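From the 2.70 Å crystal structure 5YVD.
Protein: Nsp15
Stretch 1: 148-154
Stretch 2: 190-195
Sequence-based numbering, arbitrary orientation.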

ATOM      1  N   MET A 148     -40.853 -22.158  -1.735  1.00 52.82           N
ATOM      2  CA  MET A 148     -39.720 -23.054  -1.857  1.00 48.36           C
ATOM      3  C   MET A 148     -39.249 -23.474  -0.451  1.00 48.84           C
ATOM      4  O   MET A 148     -38.936 -22.634   0.382  1.00 51.86           O
ATOM      5  CB  MET A 148     -38.578 -22.354  -2.566  1.00 49.46           C
ATOM      6  CG  MET A 148     -38.925 -21.702  -3.889  1.00 52.46           C
ATOM      7  SD  MET A 148     -37.848 -20.287  -4.259  1.00 49.33           S
ATOM      8  CE  MET A 148     -38.070 -20.320  -6.038  1.00 52.07           C
ATOM      9  N   VAL A 149     -39.202 -24.775  -0.186  1.00 48.01           N
ATOM     10  CA  VAL A 149     -38.784 -25.274   1.110  1.00 46.41           C
ATOM     11  C   VAL A 149     -37.354 -25.701   1.014  1.00 47.61           C
ATOM     12  O   VAL A 149     -37.034 -26.640   0.287  1.00 57.28           O
ATOM     13  CB  VAL A 149     -39.598 -26.502   1.537  1.00 46.01           C
ATOM     14  CG1 VAL A 149     -39.106 -27.027   2.892  1.00 45.72           C
ATOM     15  CG2 VAL A 149     -41.078 -26.149   1.570  1.00 43.67           C
ATOM     16  N   GLY A 150     -36.495 -25.047   1.779  1.00 45.04           N
ATOM     17  CA  GLY A 150     -35.064 -25.303   1.695  1.00 43.58           C
ATOM     18  C   GLY A 150     -34.643 -26.703   2.110  1.00 39.52           C
ATOM     19  O   GLY A 150     -35.466 -27.505   2.524  1.00 37.12           O
ATOM     20  N   PRO A 151     -33.340 -26.987   2.017  1.00 37.97           N
ATOM     21  CA  PRO A 151     -32.774 -28.311   2.327  1.00 36.74           C
ATOM     22  C   PRO A 151     -32.569 -28.573   3.818  1.00 36.25           C
ATOM     23  O   PRO A 151     -32.835 -27.710   4.633  1.00 39.63           O
ATOM     24  CB  PRO A 151     -31.428 -28.280   1.600  1.00 37.17           C
ATOM     25  CG  PRO A 151     -31.042 -26.825   1.582  1.00 36.21           C
ATOM     26  CD  PRO A 151     -32.321 -26.042   1.504  1.00 35.17           C
ATOM     27  N   ASP A 152     -32.101 -29.764   4.169  1.00 38.15           N
ATOM     28  CA  ASP A 152     -31.903 -30.133   5.583  1.00 39.09           C
ATOM     29  C   ASP A 152     -30.571 -29.646   6.164  1.00 39.69           C
ATOM     30  O   ASP A 152     -29.975 -30.315   7.030  1.00 37.25           O
ATOM     31  CB  ASP A 152     -32.019 -31.643   5.769  1.00 39.13           C
ATOM     32  CG  ASP A 152     -33.403 -32.163   5.454  1.00 38.47           C
ATOM     33  OD1 ASP A 152     -34.383 -31.419   5.671  1.00 36.54           O
ATOM     34  OD2 ASP A 152     -33.497 -33.330   5.012  1.00 39.34           O
ATOM     35  N   TYR A 153     -30.140 -28.461   5.716  1.00 37.32           N
ATOM     36  CA  TYR A 153     -28.979 -27.819   6.275  1.00 36.82           C
ATOM     37  C   TYR A 153     -28.999 -26.316   6.013  1.00 41.24           C
ATOM     38  O   TYR A 153     -29.784 -25.817   5.214  1.00 42.06           O
ATOM     39  CB  TYR A 153     -27.745 -28.406   5.651  1.00 35.58           C
ATOM     40  CG  TYR A 153     -27.620 -28.067   4.174  1.00 37.55           C
ATOM     41  CD1 TYR A 153     -28.102 -28.946   3.201  1.00 36.54           C
ATOM     42  CD2 TYR A 153     -27.018 -26.871   3.748  1.00 36.10           C
ATOM     43  CE1 TYR A 153     -27.995 -28.651   1.851  1.00 37.75           C
ATOM     44  CE2 TYR A 153     -26.905 -26.566   2.399  1.00 37.32           C
ATOM     45  CZ  TYR A 153     -27.397 -27.459   1.446  1.00 39.40           C
ATOM     46  OH  TYR A 153     -27.289 -27.187   0.079  1.00 39.15           O
ATOM     47  N   ALA A 154     -28.088 -25.608   6.664  1.00 43.23           N
ATOM     48  CA  ALA A 154     -28.002 -24.152   6.572  1.00 41.08           C
ATOM     49  C   ALA A 154     -26.610 -23.693   7.026  1.00 40.23           C
ATOM     50  O   ALA A 154     -25.810 -24.480   7.527  1.00 38.65           O
ATOM     51  CB  ALA A 154     -29.092 -23.509   7.434  1.00 40.05           C
ATOM     52  N   ILE A 190     -33.916 -30.683  -6.498  1.00 49.83           N
ATOM     53  CA  ILE A 190     -32.925 -31.481  -5.787  1.00 51.56           C
ATOM     54  C   ILE A 190     -31.988 -30.453  -5.118  1.00 51.81           C
ATOM     55  O   ILE A 190     -31.931 -29.297  -5.566  1.00 48.80           O
ATOM     56  CB  ILE A 190     -32.251 -32.463  -6.811  1.00 55.88           C
ATOM     57  CG1 ILE A 190     -32.934 -33.831  -6.747  1.00 58.46           C
ATOM     58  CG2 ILE A 190     -30.747 -32.642  -6.641  1.00 54.54           C
ATOM     59  CD1 ILE A 190     -32.870 -34.498  -5.391  1.00 57.93           C
ATOM     60  N   TYR A 191     -31.295 -30.824  -4.037  1.00 49.90           N
ATOM     61  CA  TYR A 191     -30.294 -29.901  -3.451  1.00 45.74           C
ATOM     62  C   TYR A 191     -28.880 -30.466  -3.351  1.00 45.64           C
ATOM     63  O   TYR A 191     -28.683 -31.569  -2.850  1.00 47.09           O
ATOM     64  CB  TYR A 191     -30.724 -29.461  -2.067  1.00 42.78           C
ATOM     65  CG  TYR A 191     -31.823 -28.457  -2.057  1.00 41.78           C
ATOM     66  CD1 TYR A 191     -31.575 -27.121  -2.397  1.00 44.28           C
ATOM     67  CD2 TYR A 191     -33.113 -28.820  -1.692  1.00 41.55           C
ATOM     68  CE1 TYR A 191     -32.588 -26.174  -2.378  1.00 43.87           C
ATOM     69  CE2 TYR A 191     -34.139 -27.891  -1.667  1.00 44.80           C
ATOM     70  CZ  TYR A 191     -33.879 -26.565  -2.008  1.00 47.13           C
ATOM     71  OH  TYR A 191     -34.909 -25.636  -1.975  1.00 49.56           O
ATOM     72  N   THR A 192     -27.893 -29.689  -3.795  1.00 44.55           N
ATOM     73  CA  THR A 192     -26.489 -29.983  -3.496  1.00 42.54           C
ATOM     74  C   THR A 192     -26.335 -29.877  -1.999  1.00 39.89           C
ATOM     75  O   THR A 192     -27.202 -29.331  -1.343  1.00 42.62           O
ATOM     76  CB  THR A 192     -25.537 -28.992  -4.183  1.00 44.07           C
ATOM     77  OG1 THR A 192     -25.926 -27.649  -3.873  1.00 43.54           O
ATOM     78  CG2 THR A 192     -25.561 -29.186  -5.689  1.00 42.05           C
ATOM     79  N   GLN A 193     -25.255 -30.390  -1.438  1.00 39.36           N
ATOM     80  CA  GLN A 193     -25.209 -30.594   0.031  1.00 40.49           C
ATOM     81  C   GLN A 193     -24.143 -29.809   0.771  1.00 37.68           C
ATOM     82  O   GLN A 193     -23.989 -29.986   1.966  1.00 35.93           O
ATOM     83  CB  GLN A 193     -25.027 -32.078   0.349  1.00 40.97           C
ATOM     84  CG  GLN A 193     -26.168 -32.937  -0.125  1.00 40.52           C
ATOM     85  CD  GLN A 193     -27.394 -32.752   0.716  1.00 42.26           C
ATOM     86  OE1 GLN A 193     -27.320 -32.624   1.930  1.00 43.73           O
ATOM     87  NE2 GLN A 193     -28.539 -32.741   0.071  1.00 47.24           N
ATOM     88  N   SER A 194     -23.390 -28.977   0.057  1.00 41.48           N
ATOM     89  CA  SER A 194     -22.464 -28.045   0.686  1.00 45.52           C
ATOM     90  C   SER A 194     -21.376 -28.728   1.546  1.00 47.75           C
ATOM     91  O   SER A 194     -20.941 -28.172   2.543  1.00 50.86           O
ATOM     92  CB  SER A 194     -23.258 -27.040   1.551  1.00 47.22           C
ATOM     93  OG  SER A 194     -24.233 -26.323   0.789  1.00 50.07           O
ATOM     94  N   ARG A 195     -20.933 -29.924   1.173  1.00 48.15           N
ATOM     95  CA  ARG A 195     -19.854 -30.588   1.903  1.00 46.84           C
ATOM     96  C   ARG A 195     -18.535 -30.251   1.248  1.00 50.18           C
ATOM     97  O   ARG A 195     -18.496 -29.612   0.178  1.00 50.54           O
ATOM     98  CB  ARG A 195     -20.054 -32.102   1.908  1.00 46.02           C
ATOM     99  CG  ARG A 195     -21.290 -32.531   2.663  1.00 46.98           C
ATOM    100  CD  ARG A 195     -21.581 -34.011   2.503  1.00 47.45           C
ATOM    101  NE  ARG A 195     -22.074 -34.309   1.160  1.00 48.18           N
ATOM    102  CZ  ARG A 195     -22.679 -35.437   0.812  1.00 44.91           C
ATOM    103  NH1 ARG A 195     -22.892 -36.390   1.718  1.00 43.76           N
ATOM    104  NH2 ARG A 195     -23.076 -35.608  -0.451  1.00 42.45           N
TER

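Two segments of one Nsp15 chain, 148-154 and 190-195, meet in a small contact that buries 316 Å² in all and is built largely around two tyrosines, one from each side. The touching parts run in broadly the same direction, 25° apart end to end, with Pro-151 level with Tyr-191 (CA to CA 6.5 Å) and Tyr-153 level with Gln-193 (CA to CA 7.8 Å). Stretch 2 has no regular helix or strand, and the two hydrogen bonds between the stretches are both made by a tyrosine hydroxyl to a backbone carbonyl.

Met-148 lies in a strand at the margin; its CA-to-CB bond points sideways, and the end of the side chain leads away, while Met-148 CB stays 5.0 Å from Tyr-191 OH. Val-149 takes part through its backbone: Tyr-191 OH donates a hydrogen bond to Val-149 O at 3.3 Å, a rather long one, while the CA-to-CB bond of Val-149 points sideways and Val-149 CB stays 5.9 Å from Tyr-191 OH. Gly-150 follows in an extended conformation (phi/psi -64/178), its CA 3.7 Å from Tyr-191 OH. The main chain here passes close to the hydroxyl end of the ring. A CB in the ideal position would point away from stretch 2 and would lie 2.9 Å from Pro-151 CD, a clash with the next residue.

Pro-151 is buried and points toward stretch 2, where it covers one face of the Tyr-191 ring. Its CD sits 3.9 Å from the centroid of that ring and only 11° off the ring normal, a CH-pi contact almost directly over the center, and Pro-151 CB approaches Tyr-191 CG to 3.7 Å. The flat ring thus packs against the proline while its OH reaches back to Val-149, so a single side chain engages three successive residues. Asp-152 points sideways, remains exposed and makes no contact; its OD1 is hydrogen-bonded elsewhere in the structure.

Tyr-153 reverses the arrangement, sending its ring from stretch 1 into stretch 2 with chi1 at 67° (p). It gives up 94 Å² to the contact, more than any other residue. Its OH donates a short hydrogen bond to Thr-192 O, 2.6 Å away, and this carbonyl lies at the ring edge, near the ring plane, as suits a phenol hydroxyl whose proton prefers that plane. Gln-193 passes over one face of the ring, with Tyr-153 CE1 3.9 Å from Gln-193 CA. Although the CA-to-CB bond of Gln-193 points away, its side chain folds so that OE1 comes within 4.0 Å of Tyr-153 CD1, and its NE2 donates to Tyr-191 O at 3.2 Å, bracing stretch 2 internally. Ser-194, at phi/psi 60/33, points toward stretch 1 and places OG 3.1 Å from Tyr-153 CE2 and 3.3 Å from Tyr-153 OH.

Ala-154 points away, Ala-154 CB lying 8.7 Å from Ser-194 OG, and the contact has already ended with Tyr-153.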